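Local structure of glutathione peroxidase (Schistosoma mansoni, 2V1M) at residues A[34-39]-A[113-118]; A[67-72]-A[98-103]. The protein catalyses the reduction of hydrogen peroxide by glutathione, yielding glutathione disulfide and water. All coordinates share one frame; numbering follows the deposited sequence. Where two conformers were deposited one is given.

Contact 1. Residues A[34-39]-A[113-118]; sequences CLIVNV and DLYKFL
Ile36 CG1 stands anti to its carbonyl carbon (chi1 -57°). This leaves the CG2 branch anti to the backbone N, where it meets Tyr115 and Leu118 of the helix. The extended chi2 of Ile36 (-179°) sends CD1 on toward Leu114, and the contact there is loose, with 4.4 Å between Ile36 CD1 and Leu114 CD1. Ile36 CG2 lies 4.0 Å from Leu118 CD1. Leu118 CD1 also sits over the centre of one face of the Tyr115 ring. The Ile36 and Tyr115 side chains lie alongside each other, running in opposite senses. The phenol reaches the strand with its hydroxyl: Tyr115 OH is 3.8 Å from Ile36 CG2 and 3.4 Å from Asn38 CB. It also approaches Asn38 N, but at a poor angle for a hydrogen bond. A water makes the polar link instead. Water 1 bonds to Tyr115 OH at 3.1 Å; Ile36 O (2.9 Å) and Asn38 OD1 (3.3 Å) are also within its bonding range. The Asn38 amide is held mainly from elsewhere, by ND2 bonding to Trp132 O. The strand leads toward Cys43, probably the active-site residue. In this thioredoxin-like fold, helix 113-121 packs on the sheet face that carries Ile36 and Phe70. Leu118 also touches Phe137 of strand 136-139, while Leu35 and Val39 turn to helix 46-60.

Contact 2. Residues A[67-72]-A[98-103]; sequences ILAFPC and FDMFSK
Residues Leu68 and Ala69 pair in parallel with Asp99 and Met100, placing the short strand 99-100 at the edge of the central sheet. Three backbone bonds form the ladder. Asp99 N gives to Ile67 O at 3.1 Å, Ala69 N to Asp99 O at 2.9 Å, and Phe101 N to Ala69 O at 2.9 Å. Pro71 has no N-H to continue it. Pro71 CD instead lies against Phe101 O at 2.9 Å, a tight fit, and that buried carbonyl has no hydrogen-bond partner. Ile67 O is gripped twice, since water 2 also donates to it and links it weakly to Asp99 OD2. Tyr29 OH bonds that same carboxylate oxygen. The two strands and helix 83-94 between them form a beta-alpha-beta crossover, which adds an edge outside the four strands of the thioredoxin core. Side chains interlock on both faces of the sheet. On the face of Leu68, the Phe70 and Phe101 rings make an offset stack, with centroids 4.5 Å apart and planes at 16°. Phe101 CE2 also meets Leu68, 3.7 Å from Leu68 CB. On the face of Ala69, Phe98 CG lies between its backbone N and carbonyl carbon (chi1 53°), and the ring takes Ile67 CG2 over one face in a CH-pi contact. Ala69 CB fits at the edge of that ring and lies 3.7 Å from Met100 SD. Phe98 and Met100 also touch helix 46-60.

After the short strands 15-17 and 23-25 near the N terminus, strand 33-39 holds the opening half of contact 1. The chain passes through helix 46-60 and returns in strand 65-71, the first half of contact 2. Helix 83-94 then leads to strand 99-100, where contact 2 closes its loop. Helix 113-121 follows and closes the longer loop of contact 1, so contact 2 is nested inside contact 1. Strands 33-39 and 65-71 are neighbours, probably bonded from Val37 N to Leu68 O. Leu114 of the helix also packs on Phe70. Contact 1 fixes the helix on one sheet face, while contact 2 adds an edge strand to the same sheet.

Contact 1. Residues A[34-39]-A[113-118]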
loop_
_atom_site.group_PDB
_atom_site.type_symbol
_atom_site.label_atom_id
_atom_site.label_comp_id
_atom_site.label_asym_id
_atom_site.label_seq_id
_atom_site.Cartn_x
_atom_site.Cartn_y
_atom_site.Cartn_z
ATOM N N CYS A 34 6.420 4.820 -4.705
ATOM C CA CYS A 34 5.204 4.433 -4.027
ATOM C C CYS A 34 5.463 3.347 -3.008
ATOM O O CYS A 34 6.242 2.410 -3.256
ATOM C CB CYS A 34 4.128 3.934 -5.016
ATOM S SG CYS A 34 3.629 5.156 -6.243
ATOM N N LEU A 35 4.783 3.463 -1.870
ATOM C CA LEU A 35 4.780 2.425 -0.853
ATOM C C LEU A 35 3.347 1.916 -0.762
ATOM O O LEU A 35 2.445 2.692 -0.415
ATOM C CB LEU A 35 5.263 2.963 0.498
ATOM C CG LEU A 35 5.440 1.854 1.559
ATOM C CD1 LEU A 35 6.596 0.888 1.192
ATOM C CD2 LEU A 35 5.652 2.503 2.927
ATOM N N ILE A 36 3.129 0.657 -1.165
ATOM C CA ILE A 36 1.792 0.099 -1.288
ATOM C C ILE A 36 1.567 -0.872 -0.138
ATOM O O ILE A 36 2.348 -1.864 0.016
ATOM C CB ILE A 36 1.603 -0.581 -2.677
ATOM C CG1 ILE A 36 1.892 0.452 -3.786
ATOM C CG2 ILE A 36 0.189 -1.153 -2.737
ATOM C CD1 ILE A 36 1.720 -0.080 -5.203
ATOM N N VAL A 37 0.537 -0.604 0.651
ATOM C CA VAL A 37 0.328 -1.319 1.920
ATOM C C VAL A 37 -1.086 -1.851 1.944
ATOM O O VAL A 37 -2.034 -1.112 1.676
ATOM C CB VAL A 37 0.540 -0.323 3.111
ATOM C CG1 VAL A 37 0.477 -1.101 4.451
ATOM C CG2 VAL A 37 1.830 0.422 2.963
ATOM N N ASN A 38 -1.272 -3.149 2.255
ATOM C CA ASN A 38 -2.617 -3.671 2.525
ATOM C C ASN A 38 -2.906 -3.457 4.002
ATOM O O ASN A 38 -2.046 -3.722 4.834
ATOM C CB ASN A 38 -2.760 -5.130 2.098
ATOM C CG ASN A 38 -1.799 -6.082 2.844
ATOM O OD1 ASN A 38 -0.568 -5.969 2.715
ATOM N ND2 ASN A 38 -2.364 -7.044 3.583
ATOM N N VAL A 39 -4.103 -2.927 4.310
ATOM C CA VAL A 39 -4.387 -2.450 5.648
ATOM C C VAL A 39 -5.628 -3.122 6.213
ATOM O O VAL A 39 -6.413 -3.773 5.513
ATOM C CB VAL A 39 -4.518 -0.891 5.666
ATOM C CG1 VAL A 39 -3.216 -0.245 5.233
ATOM C CG2 VAL A 39 -5.686 -0.422 4.785
ATOM N N ASP A 113 -5.823 -7.169 -9.719
ATOM C CA ASP A 113 -4.679 -7.318 -10.634
ATOM C C ASP A 113 -3.438 -6.570 -10.159
ATOM O O ASP A 113 -2.312 -7.047 -10.407
ATOM C CB ASP A 113 -5.056 -6.867 -12.042
ATOM C CG ASP A 113 -6.028 -7.824 -12.734
ATOM O OD1 ASP A 113 -6.206 -8.978 -12.278
ATOM O OD2 ASP A 113 -6.603 -7.410 -13.771
ATOM N N LEU A 114 -3.601 -5.465 -9.433
ATOM C CA LEU A 114 -2.413 -4.770 -8.920
ATOM C C LEU A 114 -1.610 -5.739 -8.012
ATOM O O LEU A 114 -0.367 -5.778 -8.093
ATOM C CB LEU A 114 -2.840 -3.550 -8.119
ATOM C CG LEU A 114 -1.699 -2.896 -7.300
ATOM C CD1 LEU A 114 -0.593 -2.349 -8.194
ATOM C CD2 LEU A 114 -2.288 -1.809 -6.422
ATOM N N TYR A 115 -2.306 -6.467 -7.144
ATOM C CA TYR A 115 -1.613 -7.384 -6.243
ATOM C C TYR A 115 -1.114 -8.627 -6.931
ATOM O O TYR A 115 -0.043 -9.138 -6.574
ATOM C CB TYR A 115 -2.465 -7.688 -4.995
ATOM C CG TYR A 115 -2.251 -6.638 -3.925
ATOM C CD1 TYR A 115 -1.431 -6.881 -2.837
ATOM C CD2 TYR A 115 -2.967 -5.453 -3.974
ATOM C CE1 TYR A 115 -1.285 -5.901 -1.809
ATOM C CE2 TYR A 115 -2.847 -4.481 -2.963
ATOM C CZ TYR A 115 -1.998 -4.729 -1.888
ATOM O OH TYR A 115 -1.813 -3.789 -0.885
ATOM N N LYS A 116 -1.840 -9.132 -7.930
ATOM C CA LYS A 116 -1.267 -10.196 -8.761
ATOM C C LYS A 116 0.068 -9.730 -9.340
ATOM O O LYS A 116 1.075 -10.466 -9.330
ATOM C CB LYS A 116 -2.237 -10.634 -9.861
ATOM C CG LYS A 116 -3.527 -11.227 -9.291
ATOM C CD LYS A 116 -4.432 -11.801 -10.408
ATOM C CE LYS A 116 -5.660 -12.454 -9.813
ATOM N NZ LYS A 116 -6.473 -13.119 -10.896
ATOM N N PHE A 117 0.094 -8.504 -9.843
ATOM C CA PHE A 117 1.318 -7.942 -10.412
ATOM C C PHE A 117 2.411 -7.785 -9.352
ATOM O O PHE A 117 3.582 -8.182 -9.583
ATOM C CB PHE A 117 1.009 -6.598 -11.083
ATOM C CG PHE A 117 2.223 -5.910 -11.616
ATOM C CD1 PHE A 117 2.872 -6.387 -12.779
ATOM C CD2 PHE A 117 2.746 -4.781 -10.976
ATOM C CE1 PHE A 117 3.986 -5.739 -13.278
ATOM C CE2 PHE A 117 3.876 -4.132 -11.489
ATOM C CZ PHE A 117 4.484 -4.613 -12.646
ATOM N N LEU A 118 2.102 -7.147 -8.224
ATOM C CA LEU A 118 3.115 -6.932 -7.177
ATOM C C LEU A 118 3.756 -8.271 -6.785
ATOM O O LEU A 118 4.986 -8.385 -6.707
ATOM C CB LEU A 118 2.480 -6.272 -5.963
ATOM C CG LEU A 118 2.023 -4.815 -6.175
ATOM C CD1 LEU A 118 1.243 -4.372 -4.939
ATOM C CD2 LEU A 118 3.223 -3.894 -6.418
HETATM O O HOH W 1 1.013 -4.466 0.296
#

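Contact 2. Residues A[67-72]-A[98-103]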
loop_
_atom_site.group_PDB
_atom_site.type_symbol
_atom_site.label_atom_id
_atom_site.label_comp_id
_atom_site.label_asym_id
_atom_site.label_seq_id
_atom_site.Cartn_x
_atom_site.Cartn_y
_atom_site.Cartn_z
ATOM N N ILE A 67 2.141 7.113 -0.576
ATOM C CA ILE A 67 1.714 5.923 0.135
ATOM C C ILE A 67 0.293 5.592 -0.283
ATOM O O ILE A 67 -0.580 6.487 -0.288
ATOM C CB ILE A 67 1.817 6.136 1.682
ATOM C CG1 ILE A 67 3.283 6.411 2.052
ATOM C CG2 ILE A 67 1.232 4.938 2.433
ATOM C CD1 ILE A 67 3.447 6.875 3.504
ATOM N N LEU A 68 0.070 4.327 -0.657
ATOM C CA LEU A 68 -1.224 3.848 -1.139
ATOM C C LEU A 68 -1.666 2.741 -0.192
ATOM O O LEU A 68 -0.945 1.746 -0.041
ATOM C CB LEU A 68 -1.134 3.284 -2.560
ATOM C CG LEU A 68 -0.854 4.219 -3.718
ATOM C CD1 LEU A 68 0.471 4.819 -3.721
ATOM C CD2 LEU A 68 -1.124 3.437 -4.999
ATOM N N ALA A 69 -2.848 2.891 0.406
ATOM C CA ALA A 69 -3.347 1.921 1.405
ATOM C C ALA A 69 -4.613 1.250 0.888
ATOM O O ALA A 69 -5.632 1.921 0.609
ATOM C CB ALA A 69 -3.622 2.620 2.721
ATOM N N PHE A 70 -4.541 -0.083 0.779
ATOM C CA PHE A 70 -5.620 -0.930 0.276
ATOM C C PHE A 70 -6.218 -1.754 1.408
ATOM O O PHE A 70 -5.595 -2.708 1.870
ATOM C CB PHE A 70 -5.095 -1.857 -0.827
ATOM C CG PHE A 70 -4.810 -1.100 -2.105
ATOM C CD1 PHE A 70 -5.829 -0.889 -3.030
ATOM C CD2 PHE A 70 -3.537 -0.580 -2.342
ATOM C CE1 PHE A 70 -5.610 -0.150 -4.179
ATOM C CE2 PHE A 70 -3.303 0.159 -3.502
ATOM C CZ PHE A 70 -4.339 0.382 -4.417
ATOM N N PRO A 71 -7.433 -1.416 1.851
ATOM C CA PRO A 71 -8.100 -2.263 2.860
ATOM C C PRO A 71 -8.330 -3.659 2.291
ATOM O O PRO A 71 -8.624 -3.833 1.112
ATOM C CB PRO A 71 -9.441 -1.550 3.098
ATOM C CG PRO A 71 -9.148 -0.066 2.706
ATOM C CD PRO A 71 -8.268 -0.236 1.494
ATOM N N CYS A 72 -8.249 -4.650 3.185
ATOM C CA CYS A 72 -8.439 -6.047 2.765
ATOM C C CYS A 72 -8.912 -6.829 3.976
ATOM O O CYS A 72 -8.321 -6.718 5.057
ATOM C CB CYS A 72 -7.084 -6.614 2.249
ATOM S SG CYS A 72 -7.155 -8.373 1.857
ATOM N N PHE A 98 -2.351 10.422 3.304
ATOM C CA PHE A 98 -1.965 9.656 2.139
ATOM C C PHE A 98 -3.220 9.020 1.489
ATOM O O PHE A 98 -4.359 9.277 1.920
ATOM C CB PHE A 98 -0.884 8.624 2.476
ATOM C CG PHE A 98 -1.209 7.708 3.634
ATOM C CD1 PHE A 98 -0.835 8.040 4.948
ATOM C CD2 PHE A 98 -1.929 6.519 3.424
ATOM C CE1 PHE A 98 -1.156 7.197 6.008
ATOM C CE2 PHE A 98 -2.268 5.690 4.493
ATOM C CZ PHE A 98 -1.899 6.037 5.799
ATOM N N ASP A 99 -3.022 8.275 0.396
ATOM C CA ASP A 99 -4.138 7.850 -0.435
ATOM C C ASP A 99 -4.722 6.537 0.070
ATOM O O ASP A 99 -4.033 5.522 0.168
ATOM C CB ASP A 99 -3.682 7.765 -1.886
ATOM C CG ASP A 99 -3.379 9.132 -2.480
ATOM O OD1 ASP A 99 -3.918 10.143 -1.986
ATOM O OD2 ASP A 99 -2.620 9.168 -3.471
ATOM N N MET A 100 -6.032 6.560 0.322
ATOM C CA MET A 100 -6.831 5.422 0.755
ATOM C C MET A 100 -7.681 4.905 -0.384
ATOM O O MET A 100 -8.256 5.681 -1.172
ATOM C CB MET A 100 -7.772 5.846 1.897
ATOM C CG MET A 100 -7.076 6.283 3.206
ATOM S SD MET A 100 -6.154 4.971 4.040
ATOM C CE MET A 100 -7.409 3.715 4.269
ATOM N N PHE A 101 -7.800 3.575 -0.431
ATOM C CA PHE A 101 -8.557 2.890 -1.492
ATOM C C PHE A 101 -9.724 2.094 -0.958
ATOM O O PHE A 101 -9.865 1.856 0.238
ATOM C CB PHE A 101 -7.591 2.057 -2.356
ATOM C CG PHE A 101 -6.612 2.960 -3.095
ATOM C CD1 PHE A 101 -6.938 3.453 -4.357
ATOM C CD2 PHE A 101 -5.446 3.433 -2.461
ATOM C CE1 PHE A 101 -6.089 4.357 -5.027
ATOM C CE2 PHE A 101 -4.625 4.335 -3.099
ATOM C CZ PHE A 101 -4.953 4.823 -4.377
ATOM N N SER A 102 -10.608 1.683 -1.874
ATOM C CA SER A 102 -11.638 0.738 -1.534
ATOM C C SER A 102 -11.055 -0.665 -1.289
ATOM O O SER A 102 -9.956 -1.031 -1.733
ATOM C CB SER A 102 -12.707 0.686 -2.647
ATOM O OG SER A 102 -13.527 1.842 -2.646
ATOM N N LYS A 103 -11.844 -1.446 -0.558
ATOM C CA LYS A 103 -11.427 -2.789 -0.132
ATOM C C LYS A 103 -11.267 -3.710 -1.344
ATOM O O LYS A 103 -12.070 -3.694 -2.307
ATOM C CB LYS A 103 -12.444 -3.293 0.897
ATOM C CG LYS A 103 -12.089 -4.609 1.590
ATOM C CD LYS A 103 -13.248 -5.162 2.403
ATOM C CE LYS A 103 -13.680 -4.194 3.504
ATOM N NZ LYS A 103 -14.734 -4.805 4.367
HETATM O O HOH W 2 -0.226 8.679 -2.147
#